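Local coordinates for sugar isomerase (Sinorhizobium meliloti, PDB 3QC0), which binds a zinc ion in a xylose isomerase-like TIM barrel and probably interconverts sugars as an isomerase, at residues A[174-179]-A[198-203]; A[160-165]-A[192-197]; A[19-24]-A[51-56]; A[7-12]-A[30-35]. All blocks are in the same frame, centred on the assembly; numbering follows the deposited sequence.

Interaction 1: A[174-179]-A[198-203]; sequences VAIDVY and KAILAH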
loop_
_atom_site.group_PDB
_atom_site.type_symbol
_atom_site.label_atom_id
_atom_site.label_comp_id
_atom_site.label_asym_id
_atom_site.label_seq_id
_atom_site.Cartn_x
_atom_site.Cartn_y
_atom_site.Cartn_z
ATOM N N VAL A 174 -18.238 3.968 6.256
ATOM C CA VAL A 174 -16.890 3.394 6.206
ATOM C C VAL A 174 -16.505 2.675 7.496
ATOM O O VAL A 174 -16.896 3.084 8.590
ATOM C CB VAL A 174 -15.812 4.488 5.830
ATOM C CG1 VAL A 174 -16.048 5.031 4.416
ATOM C CG2 VAL A 174 -15.728 5.626 6.889
ATOM N N ALA A 175 -15.704 1.627 7.357
ATOM C CA ALA A 175 -14.977 1.010 8.444
ATOM C C ALA A 175 -13.518 1.429 8.318
ATOM O O ALA A 175 -12.891 1.200 7.291
ATOM C CB ALA A 175 -15.084 -0.542 8.369
ATOM N N ILE A 176 -13.016 2.039 9.376
ATOM C CA ILE A 176 -11.649 2.559 9.408
ATOM C C ILE A 176 -10.774 1.596 10.186
ATOM O O ILE A 176 -10.869 1.504 11.413
ATOM C CB ILE A 176 -11.583 4.010 9.985
ATOM C CG1 ILE A 176 -12.522 4.983 9.233
ATOM C CG2 ILE A 176 -10.105 4.515 9.959
ATOM C CD1 ILE A 176 -12.607 6.373 9.866
ATOM N N ASP A 177 -9.952 0.838 9.458
ATOM C CA ASP A 177 -9.064 -0.178 10.044
ATOM C C ASP A 177 -7.664 0.374 9.944
ATOM O O ASP A 177 -7.203 0.697 8.857
ATOM C CB ASP A 177 -9.232 -1.478 9.265
ATOM C CG ASP A 177 -8.389 -2.627 9.783
ATOM O OD1 ASP A 177 -7.303 -2.376 10.326
ATOM O OD2 ASP A 177 -8.844 -3.789 9.619
ATOM N N VAL A 178 -7.035 0.578 11.091
ATOM C CA VAL A 178 -5.726 1.240 11.135
ATOM C C VAL A 178 -4.717 0.514 10.262
ATOM O O VAL A 178 -3.823 1.159 9.701
ATOM C CB VAL A 178 -5.201 1.379 12.575
ATOM C CG1 VAL A 178 -6.199 2.266 13.394
ATOM C CG2 VAL A 178 -4.971 0.017 13.265
ATOM N N TYR A 179 -4.852 -0.800 10.122
ATOM C CA TYR A 179 -3.889 -1.547 9.310
ATOM C C TYR A 179 -3.896 -1.060 7.875
ATOM O O TYR A 179 -2.896 -0.977 7.209
ATOM C CB TYR A 179 -4.180 -3.057 9.317
ATOM C CG TYR A 179 -2.969 -3.905 9.030
ATOM C CD1 TYR A 179 -1.935 -3.998 9.958
ATOM C CD2 TYR A 179 -2.839 -4.621 7.838
ATOM C CE1 TYR A 179 -0.802 -4.758 9.702
ATOM C CE2 TYR A 179 -1.719 -5.414 7.584
ATOM C CZ TYR A 179 -0.697 -5.475 8.528
ATOM O OH TYR A 179 0.412 -6.270 8.305
ATOM N N LYS A 198 -20.935 12.045 8.609
ATOM C CA LYS A 198 -21.558 11.082 9.548
ATOM C C LYS A 198 -21.410 9.644 9.029
ATOM O O LYS A 198 -22.315 8.820 9.161
ATOM C CB LYS A 198 -23.032 11.486 9.869
ATOM C CG LYS A 198 -23.058 12.833 10.545
ATOM C CD LYS A 198 -24.306 13.020 11.449
ATOM C CE LYS A 198 -25.554 13.168 10.669
ATOM N NZ LYS A 198 -26.702 13.704 11.587
ATOM N N ALA A 199 -20.245 9.362 8.426
ATOM C CA ALA A 199 -20.048 8.108 7.698
ATOM C C ALA A 199 -19.278 7.051 8.487
ATOM O O ALA A 199 -19.140 5.962 7.980
ATOM C CB ALA A 199 -19.302 8.391 6.337
ATOM N N ILE A 200 -18.730 7.368 9.668
ATOM C CA ILE A 200 -17.855 6.405 10.380
ATOM C C ILE A 200 -18.732 5.365 11.064
ATOM O O ILE A 200 -19.574 5.689 11.914
ATOM C CB ILE A 200 -16.856 7.048 11.372
ATOM C CG1 ILE A 200 -16.033 8.159 10.677
ATOM C CG2 ILE A 200 -15.975 5.919 12.033
ATOM C CD1 ILE A 200 -15.151 8.953 11.663
ATOM N N LEU A 201 -18.582 4.118 10.656
ATOM C CA LEU A 201 -19.361 3.012 11.221
ATOM C C LEU A 201 -18.572 2.050 12.089
ATOM O O LEU A 201 -19.161 1.328 12.882
ATOM C CB LEU A 201 -20.021 2.212 10.100
ATOM C CG LEU A 201 -21.109 2.909 9.299
ATOM C CD1 LEU A 201 -21.564 2.188 8.026
ATOM C CD2 LEU A 201 -22.355 3.108 10.221
ATOM N N ALA A 202 -17.251 1.993 11.924
ATOM C CA ALA A 202 -16.447 1.061 12.685
ATOM C C ALA A 202 -15.023 1.547 12.706
ATOM O O ALA A 202 -14.603 2.282 11.793
ATOM C CB ALA A 202 -16.519 -0.364 12.093
ATOM N N HIS A 203 -14.303 1.087 13.719
ATOM C CA HIS A 203 -12.883 1.399 13.936
ATOM C C HIS A 203 -12.195 0.125 14.343
ATOM O O HIS A 203 -12.515 -0.441 15.412
ATOM C CB HIS A 203 -12.764 2.468 15.024
ATOM C CG HIS A 203 -11.362 2.829 15.389
ATOM N ND1 HIS A 203 -11.051 3.500 16.548
ATOM C CD2 HIS A 203 -10.179 2.638 14.733
ATOM C CE1 HIS A 203 -9.748 3.722 16.589
ATOM N NE2 HIS A 203 -9.189 3.168 15.528
#
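Val174 and Ile176 bond through their backbones to segment 198-203, at Ala199, Leu201 and Ala202, in a parallel pairing whose strand axes lie 27° apart. Val174 N donates to Ala199 O at 2.8 Å, and Val174 O accepts from Leu201 N at 2.9 Å. Between Val174 and Ala175 the register slips by one residue, a beta bulge, after which Ile176 N donates to Ala202 O at 2.9 Å. That bond is almost straight at hydrogen (176°), although the donor stands above the carbonyl plane of Ala202. Ile176 O receives a CA-H...O contact from His203 CA, 3.2 Å away, and lies at the edge of the His203 ring, whose CG is anti to the backbone N (chi1 177°). His203 ND1 is hydrogen-bonded to Arg233 NH1. Asp177 divides its carboxylate: OD1 caps the following helix by accepting from Tyr179 N at 2.9 Å, while OD2 binds the zinc ion and also accepts from Arg219. Ala175 CB meets Ala202 CB at 4.0 Å, and Ile176 CD1 rests among the side-chain carbons of Ile200. Glu142, His204 and Glu248 complete the metal site. Strand 139-141 flanks 172-177 on its other edge, strand 245-247 borders 200-205, and helix 229-238 packs on Val178.

Interaction 2: A[160-165]-A[192-197]; sequences QALDIC and ARAGKM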
loop_
_atom_site.group_PDB
_atom_site.type_symbol
_atom_site.label_atom_id
_atom_site.label_comp_id
_atom_site.label_asym_id
_atom_site.label_seq_id
_atom_site.Cartn_x
_atom_site.Cartn_y
_atom_site.Cartn_z
ATOM N N GLN A 160 -11.196 7.624 -1.263
ATOM C CA GLN A 160 -11.915 6.947 -2.300
ATOM C C GLN A 160 -13.183 6.323 -1.716
ATOM O O GLN A 160 -14.241 6.377 -2.337
ATOM C CB GLN A 160 -11.011 5.894 -2.933
ATOM C CG GLN A 160 -11.699 5.028 -3.970
ATOM C CD GLN A 160 -10.926 3.750 -4.275
ATOM O OE1 GLN A 160 -10.019 3.390 -3.524
ATOM N NE2 GLN A 160 -11.330 3.042 -5.335
ATOM N N ALA A 161 -13.065 5.658 -0.560
ATOM C CA ALA A 161 -14.250 5.067 0.082
ATOM C C ALA A 161 -15.320 6.118 0.321
ATOM O O ALA A 161 -16.525 5.894 0.100
ATOM C CB ALA A 161 -13.869 4.347 1.382
ATOM N N LEU A 162 -14.883 7.258 0.833
ATOM C CA LEU A 162 -15.827 8.361 1.078
ATOM C C LEU A 162 -16.425 8.928 -0.211
ATOM O O LEU A 162 -17.599 9.298 -0.242
ATOM C CB LEU A 162 -15.160 9.445 1.930
ATOM C CG LEU A 162 -14.777 9.009 3.358
ATOM C CD1 LEU A 162 -13.881 10.057 4.047
ATOM C CD2 LEU A 162 -16.062 8.740 4.212
ATOM N N ASP A 163 -15.645 9.006 -1.281
ATOM C CA ASP A 163 -16.171 9.391 -2.593
ATOM C C ASP A 163 -17.317 8.470 -3.011
ATOM O O ASP A 163 -18.353 8.925 -3.521
ATOM C CB ASP A 163 -15.098 9.346 -3.676
ATOM C CG ASP A 163 -14.089 10.485 -3.579
ATOM O OD1 ASP A 163 -14.249 11.464 -2.803
ATOM O OD2 ASP A 163 -13.066 10.361 -4.316
ATOM N N ILE A 164 -17.164 7.173 -2.764
ATOM C CA ILE A 164 -18.211 6.245 -3.110
ATOM C C ILE A 164 -19.432 6.478 -2.219
ATOM O O ILE A 164 -20.543 6.429 -2.718
ATOM C CB ILE A 164 -17.721 4.774 -3.000
ATOM C CG1 ILE A 164 -16.551 4.517 -3.976
ATOM C CG2 ILE A 164 -18.894 3.768 -3.164
ATOM C CD1 ILE A 164 -15.801 3.197 -3.753
ATOM N N CYS A 165 -19.227 6.697 -0.919
ATOM C CA CYS A 165 -20.320 6.997 0.027
ATOM C C CYS A 165 -21.079 8.202 -0.456
ATOM O O CYS A 165 -22.306 8.210 -0.427
ATOM C CB CYS A 165 -19.805 7.195 1.436
ATOM S SG CYS A 165 -19.210 5.727 2.239
ATOM N N ALA A 192 -11.581 13.563 9.314
ATOM C CA ALA A 192 -12.431 14.738 9.579
ATOM C C ALA A 192 -13.576 14.795 8.594
ATOM O O ALA A 192 -14.723 15.044 8.979
ATOM C CB ALA A 192 -11.599 16.013 9.540
ATOM N N ARG A 193 -13.294 14.528 7.320
ATOM C CA ARG A 193 -14.303 14.462 6.259
ATOM C C ARG A 193 -15.361 13.391 6.539
ATOM O O ARG A 193 -16.576 13.671 6.430
ATOM C CB ARG A 193 -13.655 14.196 4.905
ATOM C CG ARG A 193 -14.613 14.141 3.736
ATOM C CD ARG A 193 -13.866 13.795 2.484
ATOM N NE ARG A 193 -14.739 13.465 1.401
ATOM C CZ ARG A 193 -14.493 12.621 0.411
ATOM N NH1 ARG A 193 -13.311 12.014 0.317
ATOM N NH2 ARG A 193 -15.413 12.436 -0.519
ATOM N N ALA A 194 -14.921 12.200 6.944
ATOM C CA ALA A 194 -15.814 11.098 7.293
ATOM C C ALA A 194 -16.778 11.530 8.401
ATOM O O ALA A 194 -17.970 11.168 8.384
ATOM C CB ALA A 194 -15.027 9.869 7.744
ATOM N N GLY A 195 -16.242 12.257 9.377
ATOM C CA GLY A 195 -17.048 12.721 10.505
ATOM C C GLY A 195 -18.101 13.700 10.034
ATOM O O GLY A 195 -19.273 13.634 10.477
ATOM N N LYS A 196 -17.725 14.636 9.170
ATOM C CA LYS A 196 -18.701 15.604 8.622
ATOM C C LYS A 196 -19.822 14.939 7.820
ATOM O O LYS A 196 -20.973 15.399 7.809
ATOM C CB LYS A 196 -18.039 16.648 7.717
ATOM C CG LYS A 196 -17.046 17.577 8.420
ATOM C CD LYS A 196 -16.356 18.443 7.346
ATOM C CE LYS A 196 -15.152 19.199 7.843
ATOM N NZ LYS A 196 -14.692 20.137 6.753
HETATM N N MSE A 197 -19.483 13.869 7.129
HETATM C CA MSE A 197 -20.437 13.033 6.416
HETATM C C MSE A 197 -21.257 12.103 7.325
HETATM O O MSE A 197 -22.117 11.379 6.834
HETATM C CB MSE A 197 -19.679 12.169 5.378
HETATM C CG MSE A 197 -19.114 13.043 4.236
HETATM SE SE MSE A 197 -17.989 12.136 3.007
HETATM C CE MSE A 197 -19.273 10.704 2.672
#
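Leu162, Arg193 and Met197, the last a selenomethionine, bury the most surface where helix 158-168 lies beside the end of helix 187-196. Leu162 is the centre of the contact, and different carbons of its side chain meet different partners. Its CB sits over the middle of one face of the Arg193 guanidinium, 3.6 Å from NH1, while CD2 touches Ala194 CB at 3.8 Å. Arg193 crosses to the other helix as an extended chain, with CG anti to its backbone N (chi1 -179°). There NH2 forms a salt bridge with Asp163 OD1 at 2.7 Å, using the anti lone pair of that oxygen, and NH1 adds a weak bond to the same atom. The carboxylate and guanidinium planes are turned 54° apart. NH2 also forms a salt bridge with Glu166, and NH1 is hydrogen-bonded to Gln190 OE1 and Gly159 O, so several partners hold the charged group. An alanine at Arg193 would probably leave Asp163 and Glu166 without their cationic mate and bare the CB side of Leu162. Met197 bends at chi3, which brings CE to 3.6 Å from Leu162 O and 3.8 Å from Cys165 CB. The two helix axes run 18° from parallel, 10.6 Å apart. On the barrel side, Leu162 and Cys165 rest on Val174 of strand 172-177, Cys165 also reaches Ile141 of strand 139-141, and Ile164 packs against helix 114-135.

Interaction 3: A[19-24]-A[51-56]; sequences GFAEAV and GRIVRA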
loop_
_atom_site.group_PDB
_atom_site.type_symbol
_atom_site.label_atom_id
_atom_site.label_comp_id
_atom_site.label_asym_id
_atom_site.label_seq_id
_atom_site.Cartn_x
_atom_site.Cartn_y
_atom_site.Cartn_z
ATOM N N GLY A 19 -13.905 -21.680 17.943
ATOM C CA GLY A 19 -15.089 -21.429 17.155
ATOM C C GLY A 19 -15.929 -20.374 17.845
ATOM O O GLY A 19 -15.543 -19.826 18.872
ATOM N N PHE A 20 -17.112 -20.115 17.300
ATOM C CA PHE A 20 -17.931 -18.979 17.748
ATOM C C PHE A 20 -18.307 -19.007 19.230
ATOM O O PHE A 20 -18.159 -18.017 19.940
ATOM C CB PHE A 20 -19.218 -18.917 16.888
ATOM C CG PHE A 20 -20.099 -17.739 17.177
ATOM C CD1 PHE A 20 -21.042 -17.766 18.174
ATOM C CD2 PHE A 20 -20.033 -16.595 16.370
ATOM C CE1 PHE A 20 -21.844 -16.668 18.427
ATOM C CE2 PHE A 20 -20.808 -15.507 16.618
ATOM C CZ PHE A 20 -21.769 -15.531 17.622
ATOM N N ALA A 21 -18.847 -20.139 19.720
ATOM C CA ALA A 21 -19.281 -20.187 21.090
ATOM C C ALA A 21 -18.162 -20.022 22.105
ATOM O O ALA A 21 -18.336 -19.307 23.104
ATOM C CB ALA A 21 -19.999 -21.522 21.355
ATOM N N GLU A 22 -17.028 -20.679 21.848
ATOM C CA GLU A 22 -15.884 -20.571 22.759
ATOM C C GLU A 22 -15.290 -19.173 22.723
ATOM O O GLU A 22 -14.899 -18.634 23.748
ATOM C CB GLU A 22 -14.782 -21.569 22.435
ATOM C CG GLU A 22 -13.776 -21.652 23.620
ATOM C CD GLU A 22 -12.522 -22.414 23.301
ATOM O OE1 GLU A 22 -12.512 -23.182 22.306
ATOM O OE2 GLU A 22 -11.544 -22.233 24.059
ATOM N N ALA A 23 -15.216 -18.593 21.526
ATOM C CA ALA A 23 -14.732 -17.226 21.397
ATOM C C ALA A 23 -15.596 -16.278 22.220
ATOM O O ALA A 23 -15.109 -15.452 22.958
ATOM C CB ALA A 23 -14.710 -16.807 19.925
ATOM N N VAL A 24 -16.906 -16.424 22.132
ATOM C CA VAL A 24 -17.787 -15.574 22.913
ATOM C C VAL A 24 -17.555 -15.787 24.423
ATOM O O VAL A 24 -17.504 -14.830 25.189
ATOM C CB VAL A 24 -19.272 -15.828 22.544
ATOM C CG1 VAL A 24 -20.192 -15.205 23.595
ATOM C CG2 VAL A 24 -19.557 -15.278 21.109
ATOM N N GLY A 51 -27.357 -16.323 16.719
ATOM C CA GLY A 51 -28.218 -15.219 17.166
ATOM C C GLY A 51 -28.791 -15.452 18.569
ATOM O O GLY A 51 -28.991 -14.510 19.338
ATOM N N ARG A 52 -29.059 -16.708 18.907
ATOM C CA ARG A 52 -29.530 -17.019 20.262
ATOM C C ARG A 52 -28.471 -16.628 21.297
ATOM O O ARG A 52 -28.795 -15.973 22.297
ATOM C CB ARG A 52 -29.872 -18.493 20.381
ATOM C CG ARG A 52 -30.490 -18.847 21.751
ATOM C CD ARG A 52 -30.435 -20.352 22.061
ATOM N NE ARG A 52 -29.077 -20.846 22.311
ATOM C CZ ARG A 52 -28.346 -20.590 23.400
ATOM N NH1 ARG A 52 -28.821 -19.832 24.387
ATOM N NH2 ARG A 52 -27.122 -21.092 23.502
ATOM N N ILE A 53 -27.207 -17.000 21.033
ATOM C CA ILE A 53 -26.079 -16.637 21.901
ATOM C C ILE A 53 -25.938 -15.127 21.986
ATOM O O ILE A 53 -25.775 -14.557 23.056
ATOM C CB ILE A 53 -24.757 -17.253 21.407
ATOM C CG1 ILE A 53 -24.799 -18.775 21.546
ATOM C CG2 ILE A 53 -23.540 -16.630 22.138
ATOM C CD1 ILE A 53 -23.669 -19.525 20.866
ATOM N N VAL A 54 -25.992 -14.457 20.830
ATOM C CA VAL A 54 -25.957 -13.006 20.849
ATOM C C VAL A 54 -27.041 -12.374 21.732
ATOM O O VAL A 54 -26.753 -11.509 22.560
ATOM C CB VAL A 54 -26.039 -12.438 19.392
ATOM C CG1 VAL A 54 -26.324 -10.947 19.404
ATOM C CG2 VAL A 54 -24.746 -12.816 18.646
ATOM N N ARG A 55 -28.287 -12.812 21.554
ATOM C CA ARG A 55 -29.395 -12.205 22.285
ATOM C C ARG A 55 -29.353 -12.604 23.779
ATOM O O ARG A 55 -29.602 -11.772 24.612
ATOM C CB ARG A 55 -30.757 -12.538 21.642
ATOM C CG ARG A 55 -30.989 -11.771 20.298
ATOM C CD ARG A 55 -32.357 -12.055 19.684
ATOM N NE ARG A 55 -32.540 -13.485 19.444
ATOM C CZ ARG A 55 -32.185 -14.146 18.337
ATOM N NH1 ARG A 55 -31.610 -13.528 17.299
ATOM N NH2 ARG A 55 -32.401 -15.460 18.281
ATOM N N ALA A 56 -28.951 -13.837 24.073
ATOM C CA ALA A 56 -28.892 -14.327 25.481
ATOM C C ALA A 56 -27.864 -13.578 26.314
ATOM O O ALA A 56 -28.057 -13.316 27.500
ATOM C CB ALA A 56 -28.601 -15.824 25.510
#
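Phe20 and Ile53 reach across from neighbouring helices and slide past each other in opposite directions. Chi1 sets Phe20 CG anti to the backbone N (-176°), and the ring edge then meets Ile53: CE1 lies 4.1 Å from Ile53 CG2, which is close to the ring plane, and Ile53 CD1 is near Phe20 CD1 and CE1. The ring tip continues to the next residue, CZ meeting Val54 CG2 at 4.2 Å, where the two side chains cross at about a right angle. Within its own helix the ring is backed by Val24, whose CG2 lies 3.8 Å above one face, offset toward the rim. The other branch of Val24 faces across the contact, with CG1 3.9 Å from Ile53 CG2. Ile53 CD1 also reaches Ala21 CB at 4.2 Å. The contact is wholly apolar, and the helix axes lie 11.1 Å apart and 16° from parallel. Ile45 of helix 39-45 touches Phe20, Ala21 and Ile53, and Phe20 and Val24 rest on Ile35 of strand 34-36. Such side-by-side, nearly parallel helices packed outside a parallel strand are characteristic of the outer layer of a TIM barrel, here well away from the zinc site.

Interaction 4: A[7-12]-A[30-35]; sequences LSINLA and HGITAI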
loop_
_atom_site.group_PDB
_atom_site.type_symbol
_atom_site.label_atom_id
_atom_site.label_comp_id
_atom_site.label_asym_id
_atom_site.label_seq_id
_atom_site.Cartn_x
_atom_site.Cartn_y
_atom_site.Cartn_z
ATOM N N LEU A 7 -14.364 -1.844 24.008
ATOM C CA LEU A 7 -13.541 -2.851 23.346
ATOM C C LEU A 7 -14.421 -3.931 22.700
ATOM O O LEU A 7 -15.321 -4.493 23.334
ATOM C CB LEU A 7 -12.567 -3.503 24.332
ATOM C CG LEU A 7 -11.585 -4.543 23.784
ATOM C CD1 LEU A 7 -10.727 -3.924 22.639
ATOM C CD2 LEU A 7 -10.704 -5.113 24.893
ATOM N N SER A 8 -14.140 -4.249 21.441
ATOM C CA SER A 8 -14.739 -5.353 20.712
ATOM C C SER A 8 -13.624 -6.259 20.219
ATOM O O SER A 8 -12.514 -5.773 19.924
ATOM C CB SER A 8 -15.562 -4.788 19.541
ATOM O OG SER A 8 -16.161 -5.815 18.793
ATOM N N ILE A 9 -13.888 -7.550 20.090
ATOM C CA ILE A 9 -12.922 -8.490 19.518
ATOM C C ILE A 9 -13.479 -9.025 18.201
ATOM O O ILE A 9 -14.534 -9.649 18.149
ATOM C CB ILE A 9 -12.599 -9.667 20.469
ATOM C CG1 ILE A 9 -12.062 -9.151 21.815
ATOM C CG2 ILE A 9 -11.641 -10.672 19.801
ATOM C CD1 ILE A 9 -10.702 -8.486 21.815
ATOM N N ASN A 10 -12.773 -8.740 17.106
ATOM C CA ASN A 10 -13.051 -9.394 15.845
ATOM C C ASN A 10 -12.543 -10.820 16.020
ATOM O O ASN A 10 -11.396 -11.029 16.415
ATOM C CB ASN A 10 -12.367 -8.652 14.692
ATOM C CG ASN A 10 -12.644 -9.255 13.379
ATOM O OD1 ASN A 10 -12.298 -10.432 13.132
ATOM N ND2 ASN A 10 -13.146 -8.420 12.439
ATOM N N LEU A 11 -13.398 -11.809 15.772
ATOM C CA LEU A 11 -13.066 -13.178 16.125
ATOM C C LEU A 11 -11.990 -13.786 15.254
ATOM O O LEU A 11 -11.473 -14.840 15.544
ATOM C CB LEU A 11 -14.333 -14.033 16.098
ATOM C CG LEU A 11 -15.434 -13.568 17.059
ATOM C CD1 LEU A 11 -16.579 -14.633 17.162
ATOM C CD2 LEU A 11 -14.921 -13.203 18.449
ATOM N N ALA A 12 -11.555 -13.076 14.205
ATOM C CA ALA A 12 -10.354 -13.524 13.504
ATOM C C ALA A 12 -9.161 -13.569 14.449
ATOM O O ALA A 12 -8.244 -14.361 14.267
ATOM C CB ALA A 12 -10.031 -12.601 12.329
ATOM N N HIS A 30 -13.586 -12.148 30.064
ATOM C CA HIS A 30 -12.765 -10.946 30.238
ATOM C C HIS A 30 -13.545 -9.641 30.253
ATOM O O HIS A 30 -12.953 -8.565 30.116
ATOM C CB HIS A 30 -11.706 -10.868 29.139
ATOM C CG HIS A 30 -10.635 -11.897 29.255
ATOM N ND1 HIS A 30 -9.457 -11.657 29.928
ATOM C CD2 HIS A 30 -10.535 -13.152 28.754
ATOM C CE1 HIS A 30 -8.681 -12.722 29.842
ATOM N NE2 HIS A 30 -9.311 -13.645 29.137
ATOM N N GLY A 31 -14.864 -9.709 30.375
ATOM C CA GLY A 31 -15.650 -8.474 30.448
ATOM C C GLY A 31 -15.919 -7.822 29.094
ATOM O O GLY A 31 -16.271 -6.628 29.030
ATOM N N ILE A 32 -15.736 -8.594 28.021
ATOM C CA ILE A 32 -15.908 -8.034 26.664
ATOM C C ILE A 32 -17.302 -8.424 26.184
ATOM O O ILE A 32 -17.644 -9.619 26.165
ATOM C CB ILE A 32 -14.780 -8.480 25.696
ATOM C CG1 ILE A 32 -13.441 -7.865 26.121
ATOM C CG2 ILE A 32 -15.100 -8.080 24.245
ATOM C CD1 ILE A 32 -12.242 -8.635 25.601
ATOM N N THR A 33 -18.116 -7.423 25.840
ATOM C CA THR A 33 -19.482 -7.685 25.354
ATOM C C THR A 33 -19.754 -7.273 23.905
ATOM O O THR A 33 -20.919 -7.093 23.499
ATOM C CB THR A 33 -20.535 -6.998 26.257
ATOM O OG1 THR A 33 -20.284 -5.589 26.298
ATOM C CG2 THR A 33 -20.515 -7.590 27.690
ATOM N N ALA A 34 -18.689 -7.095 23.129
ATOM C CA ALA A 34 -18.849 -6.766 21.730
ATOM C C ALA A 34 -17.858 -7.615 20.943
ATOM O O ALA A 34 -16.717 -7.797 21.364
ATOM C CB ALA A 34 -18.557 -5.283 21.510
ATOM N N ILE A 35 -18.320 -8.127 19.809
ATOM C CA ILE A 35 -17.562 -9.006 18.942
ATOM C C ILE A 35 -17.807 -8.595 17.492
ATOM O O ILE A 35 -18.748 -7.862 17.186
ATOM C CB ILE A 35 -17.921 -10.512 19.152
ATOM C CG1 ILE A 35 -19.420 -10.795 18.892
ATOM C CG2 ILE A 35 -17.551 -10.943 20.583
ATOM C CD1 ILE A 35 -19.691 -12.240 18.577
#
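Ile9 N donates to Ala34 O at 3.1 Å, a hydrogen bond between the two segments that Ile9 and Leu11 continue with Ala36. The donor is tilted 33° from the Ala34 carbonyl plane. Two CA-H...O contacts accompany it: Ser8 CA to the same Ala34 O at 3.2 Å, and Ile35 CA to Ile9 O, also at 3.2 Å. Ala34 O collects contacts from two successive residues of the first strand, while Ile9 and Ile35 form a parallel bridge. Ser8 places CB against Ala34 CB at 3.6 Å, and its hydroxyl is hydrogen-bonded to that of Thr62 on strand 60-68.

The apolar contacts fall into two groups. Ile32 CD1 fits between Leu7 CD2, at 3.9 Å, and Ile9 CG1, at 3.8 Å, the Ile32 and Ile9 side chains crossing at about a right angle; CG2 of Ile32 lies against Leu7 O. A serine in place of Ile32 would probably open a gap where the isoleucine CD1 met Leu7 and Ile9. Further along, Ile35 holds CG1 between its backbone N and carbonyl carbon (chi1 59°) and CG2 anti to that carbon, and this CG2 meets Leu11 CD2 at 4.1 Å.

At the end of the first strand, Asn10 OD1 accepts from Ala12 N at 2.9 Å, an Asx turn, and is also hydrogen-bonded to Trp38 NE1.

The two strands and helix 20-29 between them make a beta-alpha-beta unit. Cys27 of that helix packs on Ile9 and Ile32, helix 260-274 meets Leu7 and Ile32, and strand 245-247 adjoins the other edge of strand 7-10.

The four contacts sample two regions of one eight-stranded parallel barrel. Interactions 4 and 3 come first along the chain with alternating segments, their centres 11 Å apart; they touch where Phe20, Ala23 and Val24 of helix 20-29 meet Leu11 and Ile35. Interactions 1 and 2 alternate likewise later in the chain, 10 Å apart, and join through a probable hydrogen bond between Ala199 N and Ala194 O and where Ala194 packs on Ile200. Each pair thus combines a strand pairing with helix packing outside it. Interactions 2 and 3 lie 33 Å apart on opposite sides of the chain's centre, whereas 1 and 4 share the sheet, 17 Å apart, and interaction 1 supplies a zinc ligand.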